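PlaB phospholipase (PDB 6ZTI) probably hydrolyses phospholipids as a virulence-associated alpha/beta hydrolase of Legionella pneumophila whose activity is controlled by NAD(H)-mediated tetramerization. Local coordinates at residues L362-G365 / Q371-P374; P366-Q371 / D435-L440; M172-N177 / M342-L347; A132-A137 / M228-L233. All coordinates share one frame; numbering follows the deposited sequence.

Contact 1 of 4, residues L362-G365 / Q371-P374; sequences LTAG and QALP. With SND (thionicotinamide-adenine-dinucleotide), chain J.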
# COMPACT_ATOMS: atom_id res chain seq x y z
N LEU B 362 -6.62 -24.67 15.86
CA LEU B 362 -6.87 -25.39 17.09
C LEU B 362 -7.43 -26.78 16.76
O LEU B 362 -8.16 -26.95 15.78
CB LEU B 362 -7.87 -24.63 17.96
CG LEU B 362 -7.45 -23.34 18.67
CD1 LEU B 362 -6.83 -23.62 20.02
CD2 LEU B 362 -6.51 -22.53 17.84
N THR B 363 -7.07 -27.77 17.57
CA THR B 363 -7.57 -29.12 17.38
C THR B 363 -8.03 -29.69 18.71
O THR B 363 -7.54 -29.29 19.77
CB THR B 363 -6.52 -30.02 16.78
OG1 THR B 363 -5.39 -30.08 17.67
CG2 THR B 363 -6.06 -29.51 15.41
N ALA B 364 -8.95 -30.65 18.65
CA ALA B 364 -9.52 -31.22 19.86
C ALA B 364 -10.10 -32.59 19.53
O ALA B 364 -10.10 -33.03 18.38
CB ALA B 364 -10.59 -30.29 20.44
N GLY B 365 -10.60 -33.25 20.56
CA GLY B 365 -11.17 -34.56 20.40
C GLY B 365 -10.10 -35.63 20.39
O GLY B 365 -8.90 -35.33 20.38
N GLN B 371 -12.21 -29.75 13.54
CA GLN B 371 -13.66 -29.68 13.52
C GLN B 371 -14.30 -29.99 14.87
O GLN B 371 -15.52 -29.88 15.00
CB GLN B 371 -14.20 -30.67 12.48
CG GLN B 371 -13.58 -30.55 11.08
CD GLN B 371 -14.15 -29.40 10.28
OE1 GLN B 371 -15.26 -28.96 10.53
NE2 GLN B 371 -13.38 -28.90 9.32
N ALA B 372 -13.52 -30.36 15.88
CA ALA B 372 -14.08 -30.86 17.13
C ALA B 372 -14.07 -29.85 18.28
O ALA B 372 -14.36 -30.23 19.42
CB ALA B 372 -13.33 -32.12 17.56
N LEU B 373 -13.75 -28.58 18.04
CA LEU B 373 -13.73 -27.64 19.15
C LEU B 373 -15.13 -27.50 19.75
O LEU B 373 -16.13 -27.58 19.03
CB LEU B 373 -13.22 -26.29 18.69
CG LEU B 373 -11.70 -26.09 18.62
CD1 LEU B 373 -11.15 -25.99 20.02
CD2 LEU B 373 -10.98 -27.21 17.91
N PRO B 374 -15.25 -27.28 21.06
CA PRO B 374 -16.58 -27.01 21.63
C PRO B 374 -17.24 -25.82 20.96
O PRO B 374 -16.59 -24.81 20.68
CB PRO B 374 -16.29 -26.73 23.11
CG PRO B 374 -15.03 -27.48 23.38
CD PRO B 374 -14.22 -27.35 22.10
PA SND J . -17.08 -21.22 14.08
O1A SND J . -16.79 -22.44 13.24
O2A SND J . -18.19 -20.34 13.64
O5B SND J . -15.72 -20.35 14.20
C5B SND J . -15.58 -19.14 14.96
C4B SND J . -14.28 -18.52 14.51
O4B SND J . -13.17 -19.40 14.82
C3B SND J . -14.18 -18.27 13.01
O3B SND J . -13.27 -17.22 12.80
C2B SND J . -13.60 -19.59 12.51
O2B SND J . -12.97 -19.42 11.24
C1B SND J . -12.60 -19.89 13.62
N9A SND J . -12.30 -21.31 13.81
C8A SND J . -13.17 -22.37 13.75
N7A SND J . -12.61 -23.53 13.95
C5A SND J . -11.27 -23.22 14.16
C6A SND J . -10.15 -24.02 14.43
N6A SND J . -10.18 -25.35 14.52
N1A SND J . -8.96 -23.39 14.61
C2A SND J . -8.92 -22.06 14.51
N3A SND J . -9.91 -21.21 14.23
C4A SND J . -11.07 -21.86 14.07
O3 SND J . -17.37 -21.59 15.60
PN SND J . -18.05 -22.83 16.35
O1N SND J . -19.22 -23.29 15.56
O2N SND J . -18.23 -22.44 17.76
O5D SND J . -16.90 -23.92 16.19
C5D SND J . -16.88 -25.11 16.99
C4D SND J . -16.22 -26.22 16.21
O4D SND J . -17.11 -26.70 15.17
C3D SND J . -14.93 -25.84 15.50
O3D SND J . -14.07 -26.97 15.55
C2D SND J . -15.38 -25.60 14.06
O2D SND J . -14.31 -25.82 13.14
C1D SND J . -16.45 -26.67 13.93
N1N SND J . -17.47 -26.32 12.86
C2N SND J . -17.64 -27.17 11.84
C3N SND J . -18.62 -26.93 10.90
C7N SND J . -18.84 -27.86 9.75
S7N SND J . -20.09 -27.61 8.68
N7N SND J . -18.00 -28.86 9.63
C4N SND J . -19.40 -25.78 11.03
C5N SND J . -19.18 -24.92 12.08
C6N SND J . -18.20 -25.20 13.00
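The dinucleotide site at the tetramer interface is built here from strand 358-364 and the loop that follows it, where Leu362 and Ala364 pack against Leu373 and Ala372. No hydrogen bond joins 362-365 to 371-374; the bound thio-NAD bridges them instead. Leu362 grips the adenine with its backbone: its N donates to N1A of the ligand at 2.9 Å, and its O accepts from the adenine amino group N6A, also at 2.9 Å, a donor-acceptor pattern that suits adenine. Across the loop, Leu373 N donates to the ribose hydroxyl O3D at 3.0 Å, and the thioamide N7N donates to Gln371 OE1 at 2.9 Å. The Gln371 chain bends at chi2 (-78°), which helps bring its amide to the thionicotinamide end. Leu373 CD2 wedges between Leu362 CB and Ala364 CB, 4.0 Å from each. The methyl of Ala372 abuts the carbonyl of Ala364, CB to O 3.5 Å. Gly365 adopts a positive phi, at which a side chain would press on the preceding carbonyl. Arg333 of the second subunit donates to the carbonyls of Gln371 and Leu373, while Leu362 packs on strand 412-419 and Leu373 and Pro374 rest against helix 397-404.

Contact 2 of 4, residues P366-Q371 / D435-L440; sequences PQYSEQ and DFHSSL. With SND (thionicotinamide-adenine-dinucleotide), chain J.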
# COMPACT_ATOMS: atom_id res chain seq x y z
N PRO B 366 -10.51 -36.90 20.37
CA PRO B 366 -9.53 -37.99 20.39
C PRO B 366 -8.62 -38.00 19.20
O PRO B 366 -7.53 -38.58 19.28
CB PRO B 366 -10.42 -39.25 20.41
CG PRO B 366 -11.78 -38.78 20.79
CD PRO B 366 -11.89 -37.40 20.27
N GLN B 367 -9.03 -37.42 18.08
CA GLN B 367 -8.23 -37.44 16.87
C GLN B 367 -7.58 -36.09 16.58
O GLN B 367 -7.04 -35.91 15.50
CB GLN B 367 -9.11 -37.87 15.69
CG GLN B 367 -10.01 -39.08 15.98
CD GLN B 367 -9.24 -40.29 16.46
OE1 GLN B 367 -8.04 -40.43 16.18
NE2 GLN B 367 -9.91 -41.17 17.19
N TYR B 368 -7.60 -35.16 17.54
CA TYR B 368 -7.10 -33.81 17.32
C TYR B 368 -7.58 -33.27 15.97
O TYR B 368 -6.80 -32.94 15.07
CB TYR B 368 -5.58 -33.77 17.42
CG TYR B 368 -5.06 -33.98 18.83
CD1 TYR B 368 -4.86 -32.89 19.68
CD2 TYR B 368 -4.78 -35.25 19.32
CE1 TYR B 368 -4.40 -33.06 20.96
CE2 TYR B 368 -4.32 -35.43 20.62
CZ TYR B 368 -4.13 -34.32 21.43
OH TYR B 368 -3.66 -34.49 22.71
N SER B 369 -8.90 -33.16 15.85
CA SER B 369 -9.53 -32.61 14.66
C SER B 369 -9.78 -31.13 14.85
O SER B 369 -10.13 -30.70 15.94
CB SER B 369 -10.85 -33.33 14.38
OG SER B 369 -11.63 -32.57 13.48
N GLU B 370 -9.56 -30.35 13.79
CA GLU B 370 -9.93 -28.93 13.80
C GLU B 370 -11.44 -28.71 13.80
O GLU B 370 -11.89 -27.58 14.03
CB GLU B 370 -9.29 -28.23 12.59
CG GLU B 370 -10.03 -28.33 11.27
CD GLU B 370 -9.94 -29.70 10.60
OE1 GLU B 370 -9.20 -30.58 11.10
OE2 GLU B 370 -10.62 -29.90 9.56
N GLN B 371 -12.21 -29.75 13.54
CA GLN B 371 -13.66 -29.68 13.52
C GLN B 371 -14.30 -29.99 14.87
O GLN B 371 -15.52 -29.88 15.00
CB GLN B 371 -14.20 -30.67 12.48
CG GLN B 371 -13.58 -30.55 11.08
CD GLN B 371 -14.15 -29.40 10.28
OE1 GLN B 371 -15.26 -28.96 10.53
NE2 GLN B 371 -13.38 -28.90 9.32
N ASP B 435 2.36 -30.24 14.15
CA ASP B 435 1.25 -30.65 15.01
C ASP B 435 1.74 -30.68 16.44
O ASP B 435 2.79 -31.28 16.72
CB ASP B 435 0.76 -32.04 14.63
CG ASP B 435 0.01 -32.06 13.35
OD1 ASP B 435 -0.85 -31.18 13.16
OD2 ASP B 435 0.28 -32.96 12.53
N PHE B 436 1.01 -30.05 17.33
CA PHE B 436 1.31 -30.08 18.75
C PHE B 436 0.10 -30.65 19.48
O PHE B 436 -1.02 -30.17 19.29
CB PHE B 436 1.67 -28.70 19.25
CG PHE B 436 1.77 -28.60 20.75
CD1 PHE B 436 2.76 -29.28 21.43
CD2 PHE B 436 0.90 -27.80 21.46
CE1 PHE B 436 2.86 -29.17 22.81
CE2 PHE B 436 1.00 -27.70 22.82
CZ PHE B 436 1.98 -28.39 23.49
N HIS B 437 0.32 -31.68 20.29
CA HIS B 437 -0.74 -32.34 21.02
C HIS B 437 -0.57 -32.06 22.51
O HIS B 437 0.50 -32.32 23.07
CB HIS B 437 -0.74 -33.84 20.75
CG HIS B 437 -1.13 -34.20 19.36
ND1 HIS B 437 -0.96 -35.46 18.83
CD2 HIS B 437 -1.68 -33.45 18.37
CE1 HIS B 437 -1.38 -35.47 17.58
NE2 HIS B 437 -1.82 -34.26 17.28
N SER B 438 -1.61 -31.52 23.13
CA SER B 438 -1.59 -31.21 24.54
C SER B 438 -2.90 -31.66 25.16
O SER B 438 -3.67 -32.41 24.56
CB SER B 438 -1.34 -29.71 24.76
OG SER B 438 -1.01 -29.50 26.11
N SER B 439 -3.14 -31.17 26.38
CA SER B 439 -4.30 -31.56 27.18
C SER B 439 -4.75 -30.36 28.00
O SER B 439 -3.94 -29.53 28.40
CB SER B 439 -3.96 -32.74 28.09
OG SER B 439 -5.08 -33.14 28.87
N LEU B 440 -6.06 -30.28 28.24
CA LEU B 440 -6.62 -29.38 29.24
C LEU B 440 -6.96 -30.09 30.54
O LEU B 440 -7.60 -29.50 31.41
CB LEU B 440 -7.87 -28.67 28.70
CG LEU B 440 -7.69 -27.50 27.72
CD1 LEU B 440 -9.02 -26.81 27.49
CD2 LEU B 440 -6.65 -26.48 28.20
PA SND J . -17.08 -21.22 14.08
O1A SND J . -16.79 -22.44 13.24
O2A SND J . -18.19 -20.34 13.64
O5B SND J . -15.72 -20.35 14.20
C5B SND J . -15.58 -19.14 14.96
C4B SND J . -14.28 -18.52 14.51
O4B SND J . -13.17 -19.40 14.82
C3B SND J . -14.18 -18.27 13.01
O3B SND J . -13.27 -17.22 12.80
C2B SND J . -13.60 -19.59 12.51
O2B SND J . -12.97 -19.42 11.24
C1B SND J . -12.60 -19.89 13.62
N9A SND J . -12.30 -21.31 13.81
C8A SND J . -13.17 -22.37 13.75
N7A SND J . -12.61 -23.53 13.95
C5A SND J . -11.27 -23.22 14.16
C6A SND J . -10.15 -24.02 14.43
N6A SND J . -10.18 -25.35 14.52
N1A SND J . -8.96 -23.39 14.61
C2A SND J . -8.92 -22.06 14.51
N3A SND J . -9.91 -21.21 14.23
C4A SND J . -11.07 -21.86 14.07
O3 SND J . -17.37 -21.59 15.60
PN SND J . -18.05 -22.83 16.35
O1N SND J . -19.22 -23.29 15.56
O2N SND J . -18.23 -22.44 17.76
O5D SND J . -16.90 -23.92 16.19
C5D SND J . -16.88 -25.11 16.99
C4D SND J . -16.22 -26.22 16.21
O4D SND J . -17.11 -26.70 15.17
C3D SND J . -14.93 -25.84 15.50
O3D SND J . -14.07 -26.97 15.55
C2D SND J . -15.38 -25.60 14.06
O2D SND J . -14.31 -25.82 13.14
C1D SND J . -16.45 -26.67 13.93
N1N SND J . -17.47 -26.32 12.86
C2N SND J . -17.64 -27.17 11.84
C3N SND J . -18.62 -26.93 10.90
C7N SND J . -18.84 -27.86 9.75
S7N SND J . -20.09 -27.61 8.68
N7N SND J . -18.00 -28.86 9.63
C4N SND J . -19.40 -25.78 11.03
C5N SND J . -19.18 -24.92 12.08
C6N SND J . -18.20 -25.20 13.00
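Tyr368 and His437 bring an irregular loop up to the strand 429-439, their CA atoms 7.5 Å apart, with Tyr368 in a left-handed conformation (phi 44°) in a G1 beta bulge where it and Ser369 face Ala364. The two side chains form a face-to-face stack: ring centroids lie 3.7 Å apart and the planes are only 10° from parallel. His437 CD2 sits over the phenol ring, 3.5 Å from Tyr368 CG, and His437 CB makes a CH-pi contact 3.9 Å from the centroid of the Tyr368 ring. At the edge of the same ring Tyr368 OH donates to Ser438 O at 2.8 Å, tilted 19° from the carbonyl plane. The imidazole on the face should limit rotation of the phenol about its long axis, while the bond to Ser438 O anchors its far end. Further along the loop the chain turns to the ligand. Ser369 OG accepts from Gln371 N at 2.9 Å, an ST turn. Glu370 O receives three donors of thio-NAD, the amino N6A and both hydroxyls O2D and O3D of the nicotinamide-side ribose, with O3D closest at 2.7 Å. Gln371 NE2 donates to Glu370 OE2 at 2.9 Å and also to Tyr205 O of the second subunit, which should steady the amide that meets the thionicotinamide. Strand 429-439 pairs antiparallel with strand 412-419, and Tyr368 also rests on Asn412 of that neighbour and on Thr363 of strand 358-364.

Contact 3 of 4, residues M172-N177 / M342-L347; sequences MSWQLN and MIIFRL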
# COMPACT_ATOMS: atom_id res chain seq x y z
N MET B 172 6.67 -4.88 19.98
CA MET B 172 7.25 -4.17 21.11
C MET B 172 6.77 -4.74 22.44
O MET B 172 7.57 -4.98 23.35
CB MET B 172 6.95 -2.68 21.00
CG MET B 172 7.81 -1.99 19.98
SD MET B 172 7.43 -0.25 19.80
CE MET B 172 5.84 -0.35 19.00
N SER B 173 5.46 -4.98 22.58
CA SER B 173 4.97 -5.55 23.83
C SER B 173 5.47 -6.98 24.01
O SER B 173 5.77 -7.40 25.14
CB SER B 173 3.45 -5.48 23.89
OG SER B 173 2.87 -6.35 22.95
N TRP B 174 5.59 -7.75 22.93
CA TRP B 174 6.18 -9.09 23.03
C TRP B 174 7.57 -9.02 23.65
O TRP B 174 7.90 -9.79 24.56
CB TRP B 174 6.25 -9.75 21.66
CG TRP B 174 6.76 -11.19 21.68
CD1 TRP B 174 8.05 -11.60 21.82
CD2 TRP B 174 5.98 -12.38 21.55
NE1 TRP B 174 8.12 -12.97 21.79
CE2 TRP B 174 6.86 -13.47 21.63
CE3 TRP B 174 4.61 -12.62 21.37
CZ2 TRP B 174 6.43 -14.79 21.53
CZ3 TRP B 174 4.19 -13.92 21.29
CH2 TRP B 174 5.09 -14.99 21.36
N GLN B 175 8.40 -8.11 23.14
CA GLN B 175 9.76 -7.94 23.65
C GLN B 175 9.75 -7.60 25.13
O GLN B 175 10.50 -8.18 25.92
CB GLN B 175 10.48 -6.86 22.84
CG GLN B 175 11.87 -6.48 23.37
CD GLN B 175 12.56 -5.45 22.49
OE1 GLN B 175 12.26 -4.26 22.56
NE2 GLN B 175 13.48 -5.91 21.66
N LEU B 176 8.92 -6.63 25.53
CA LEU B 176 8.90 -6.26 26.94
C LEU B 176 8.42 -7.42 27.80
O LEU B 176 9.02 -7.73 28.83
CB LEU B 176 8.01 -5.03 27.14
CG LEU B 176 7.94 -4.50 28.57
CD1 LEU B 176 9.31 -4.07 29.10
CD2 LEU B 176 6.94 -3.36 28.68
N ASN B 177 7.36 -8.11 27.37
CA ASN B 177 6.80 -9.15 28.21
C ASN B 177 7.66 -10.40 28.22
O ASN B 177 7.68 -11.13 29.22
CB ASN B 177 5.39 -9.44 27.75
CG ASN B 177 4.46 -8.31 28.04
OD1 ASN B 177 4.79 -7.40 28.82
ND2 ASN B 177 3.30 -8.33 27.42
N MET B 342 -6.41 -15.66 26.28
CA MET B 342 -5.89 -15.01 25.09
C MET B 342 -4.60 -15.71 24.69
O MET B 342 -3.75 -16.01 25.54
CB MET B 342 -5.65 -13.53 25.33
CG MET B 342 -5.42 -12.75 24.08
SD MET B 342 -5.64 -10.99 24.29
CE MET B 342 -3.96 -10.49 24.58
N ILE B 343 -4.48 -16.02 23.41
CA ILE B 343 -3.30 -16.65 22.86
C ILE B 343 -2.70 -15.67 21.87
O ILE B 343 -3.41 -15.15 20.99
CB ILE B 343 -3.63 -17.98 22.16
CG1 ILE B 343 -4.50 -18.86 23.05
CG2 ILE B 343 -2.32 -18.69 21.77
CD1 ILE B 343 -4.81 -20.21 22.43
N ILE B 344 -1.42 -15.38 22.02
CA ILE B 344 -0.67 -14.59 21.05
C ILE B 344 0.29 -15.56 20.36
O ILE B 344 1.20 -16.08 21.00
CB ILE B 344 0.09 -13.42 21.70
CG1 ILE B 344 -0.88 -12.52 22.47
CG2 ILE B 344 0.83 -12.57 20.62
CD1 ILE B 344 -0.18 -11.53 23.41
N PHE B 345 0.08 -15.80 19.07
CA PHE B 345 0.95 -16.68 18.30
C PHE B 345 2.01 -15.86 17.59
O PHE B 345 1.73 -14.81 17.01
CB PHE B 345 0.19 -17.50 17.25
CG PHE B 345 -0.82 -18.46 17.80
CD1 PHE B 345 -0.46 -19.75 18.14
CD2 PHE B 345 -2.15 -18.09 17.93
CE1 PHE B 345 -1.40 -20.63 18.63
CE2 PHE B 345 -3.08 -18.96 18.42
CZ PHE B 345 -2.71 -20.23 18.76
N ARG B 346 3.24 -16.37 17.65
CA ARG B 346 4.37 -15.83 16.93
C ARG B 346 4.92 -16.95 16.07
O ARG B 346 5.41 -17.96 16.60
CB ARG B 346 5.44 -15.31 17.88
CG ARG B 346 6.56 -14.62 17.17
CD ARG B 346 7.73 -14.41 18.10
NE ARG B 346 8.72 -13.52 17.50
CZ ARG B 346 9.99 -13.47 17.88
NH1 ARG B 346 10.42 -14.25 18.86
NH2 ARG B 346 10.81 -12.62 17.28
N LEU B 347 4.85 -16.77 14.75
CA LEU B 347 5.27 -17.78 13.78
C LEU B 347 6.57 -17.35 13.12
O LEU B 347 6.61 -16.36 12.39
CB LEU B 347 4.18 -17.97 12.73
CG LEU B 347 3.67 -19.37 12.40
CD1 LEU B 347 4.75 -20.43 12.57
CD2 LEU B 347 2.44 -19.67 13.25
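Trp174 projects from helix 171-180 onto Ile344 and Arg346 of strand 340-349, a helix-on-sheet packing that joins a helix between strands 123-129 and 191-197 of the parallel hydrolase sheet to the large mixed sheet. The backbones stay well apart, the nearest CA atoms (Trp174 and Ile344) being 9.0 Å from each other, and the indole spans the distance. Its CG stands anti to the backbone N (chi1 -176°), which carries the bicycle outward to the strand. Apolar contact is made at the rim of the six-membered ring: Trp174 CZ3 lies 3.7 Å from Ile344 CG2, near the plane of the indole, and the carbonyl oxygen of Ile344 also meets this edge. The ring face is used by Arg346, two residues further along the same side of the strand. Its CB makes a CH-pi contact, 3.9 Å from the centroid of the six-membered ring and 27° off the normal, and the extended chain runs on over the indole toward the pyrrole part. The guanidinium is turned 48° from the indole plane, so it does not lie flat on the ring; its NH1 forms a salt bridge with Glu456 of strand 452-463, the neighbouring parallel strand. Met454 of that strand and Lys390 of strand 390-396 also touch the indole. The methylene before the guanidinium adds to the contact over this face, Arg346 CD lying 3.7 Å from Trp174 CZ2.

Contact 4 of 4, residues A132-A137 / M228-L233; sequences ANHGSA and MNYSLL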
# COMPACT_ATOMS: atom_id res chain seq x y z
N ALA B 132 -2.95 -2.36 30.10
CA ALA B 132 -2.97 -3.02 28.79
C ALA B 132 -1.66 -3.77 28.57
O ALA B 132 -0.94 -3.58 27.59
CB ALA B 132 -3.21 -2.00 27.68
N ASN B 133 -1.36 -4.68 29.50
CA ASN B 133 -0.05 -5.32 29.53
C ASN B 133 0.17 -6.22 28.33
O ASN B 133 1.32 -6.38 27.90
CB ASN B 133 0.13 -6.09 30.82
CG ASN B 133 0.50 -5.18 31.98
OD1 ASN B 133 1.31 -4.25 31.83
ND2 ASN B 133 -0.12 -5.41 33.12
N HIS B 134 -0.88 -6.83 27.78
CA HIS B 134 -0.76 -7.62 26.56
C HIS B 134 -1.51 -6.97 25.40
O HIS B 134 -1.84 -7.65 24.43
CB HIS B 134 -1.25 -9.04 26.80
CG HIS B 134 -0.49 -9.77 27.87
ND1 HIS B 134 0.68 -10.46 27.62
CD2 HIS B 134 -0.73 -9.91 29.19
CE1 HIS B 134 1.12 -10.99 28.74
NE2 HIS B 134 0.28 -10.68 29.71
N GLY B 135 -1.81 -5.68 25.50
CA GLY B 135 -2.38 -4.92 24.40
C GLY B 135 -3.87 -4.69 24.56
O GLY B 135 -4.53 -5.18 25.48
N SER B 136 -4.41 -3.92 23.61
CA SER B 136 -5.83 -3.59 23.52
C SER B 136 -6.32 -3.89 22.12
O SER B 136 -5.72 -3.42 21.14
CB SER B 136 -6.10 -2.12 23.85
OG SER B 136 -7.42 -1.76 23.46
N ALA B 137 -7.42 -4.63 22.01
CA ALA B 137 -7.98 -4.94 20.70
C ALA B 137 -8.37 -3.68 19.95
O ALA B 137 -8.42 -3.69 18.71
CB ALA B 137 -9.20 -5.85 20.87
N MET B 228 -0.37 -10.18 34.69
CA MET B 228 1.06 -10.43 34.55
C MET B 228 1.46 -11.87 34.89
O MET B 228 2.65 -12.18 34.89
CB MET B 228 1.84 -9.46 35.43
CG MET B 228 1.80 -8.06 34.88
SD MET B 228 2.60 -7.90 33.28
CE MET B 228 4.27 -8.40 33.71
N ASN B 229 0.49 -12.73 35.20
CA ASN B 229 0.72 -14.16 35.32
C ASN B 229 0.45 -14.76 33.95
O ASN B 229 -0.70 -14.86 33.52
CB ASN B 229 -0.20 -14.78 36.38
CG ASN B 229 0.00 -14.19 37.77
OD1 ASN B 229 1.04 -14.39 38.40
ND2 ASN B 229 -1.00 -13.49 38.26
N TYR B 230 1.51 -15.09 33.21
CA TYR B 230 1.36 -15.67 31.88
C TYR B 230 2.54 -16.59 31.61
O TYR B 230 3.56 -16.55 32.30
CB TYR B 230 1.28 -14.58 30.80
CG TYR B 230 2.44 -13.60 30.81
CD1 TYR B 230 2.40 -12.48 31.62
CD2 TYR B 230 3.57 -13.79 30.02
CE1 TYR B 230 3.43 -11.58 31.66
CE2 TYR B 230 4.62 -12.86 30.04
CZ TYR B 230 4.53 -11.76 30.87
OH TYR B 230 5.53 -10.83 30.96
N SER B 231 2.41 -17.38 30.55
CA SER B 231 3.45 -18.30 30.13
C SER B 231 3.86 -18.01 28.69
O SER B 231 3.07 -17.50 27.90
CB SER B 231 2.98 -19.74 30.22
OG SER B 231 2.86 -20.13 31.58
N LEU B 232 5.10 -18.35 28.38
CA LEU B 232 5.62 -18.37 27.02
C LEU B 232 5.92 -19.83 26.67
O LEU B 232 6.76 -20.46 27.32
CB LEU B 232 6.87 -17.51 26.89
CG LEU B 232 7.68 -17.69 25.61
CD1 LEU B 232 6.83 -17.40 24.40
CD2 LEU B 232 8.91 -16.81 25.62
N LEU B 233 5.23 -20.35 25.66
CA LEU B 233 5.40 -21.71 25.18
C LEU B 233 6.15 -21.65 23.87
O LEU B 233 5.69 -20.99 22.92
CB LEU B 233 4.05 -22.41 25.00
CG LEU B 233 4.00 -23.74 24.24
CD1 LEU B 233 4.64 -24.87 25.01
CD2 LEU B 233 2.56 -24.08 23.95
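Asn133 and His134 occupy the two central positions of a type I turn, closed by Gly135 N donating to Ala132 O at 3.1 Å, and face the chain at Met228 and Tyr230 just before strand 231-238 begins. The nearest CA atoms, of Asn133 and Met228, are 7.2 Å apart, and no hydrogen bond crosses. His134 meets Tyr230 in a T-shaped stack: the imidazole edge points at the phenol face, planes at 86° and centroids 4.6 Å apart, with His134 NE2 3.4 Å from Tyr230 CD1. Tyr230 CG lies between its backbone N and carbonyl carbon (chi1 55°), a torsion that presents the ring face to the histidine. This turn follows strand 123-129 of the parallel alpha/beta hydrolase sheet, so the contact fastens the hydrolase core to the start of the mixed sheet. Polar ends are hydrogen-bonded elsewhere: His134 NE2 with Asn227 O, Tyr230 OH with Asn177 O, and Asn133 OD1 with Arg107 NE. Beside the rings, Met228 folds back through bends at chi2 and chi3, crossing Asn133 at about a right angle and laying SD 3.7 Å from Asn133 CG.

Along the chain, contacts 3 and 4 interleave their segments, while contacts 1 and 2 follow later and share Gln371. The four form two clusters: contacts 1 and 2 have centres about 7 Å apart, as do contacts 3 and 4, and the clusters lie about 23 to 24 Å from each other, centre to centre. Asn177 links contacts 3 and 4 by probable hydrogen bonds to Tyr230 and Asn133. All four reach the branched mixed sheet, and Phe436 of contact 2 packs on Leu233 of contact 4. That sheet thus runs from the hydrolase core to the thio-NAD site, where contacts 1 and 2 touch the second subunit, consistent with dinucleotide-mediated tetramerization.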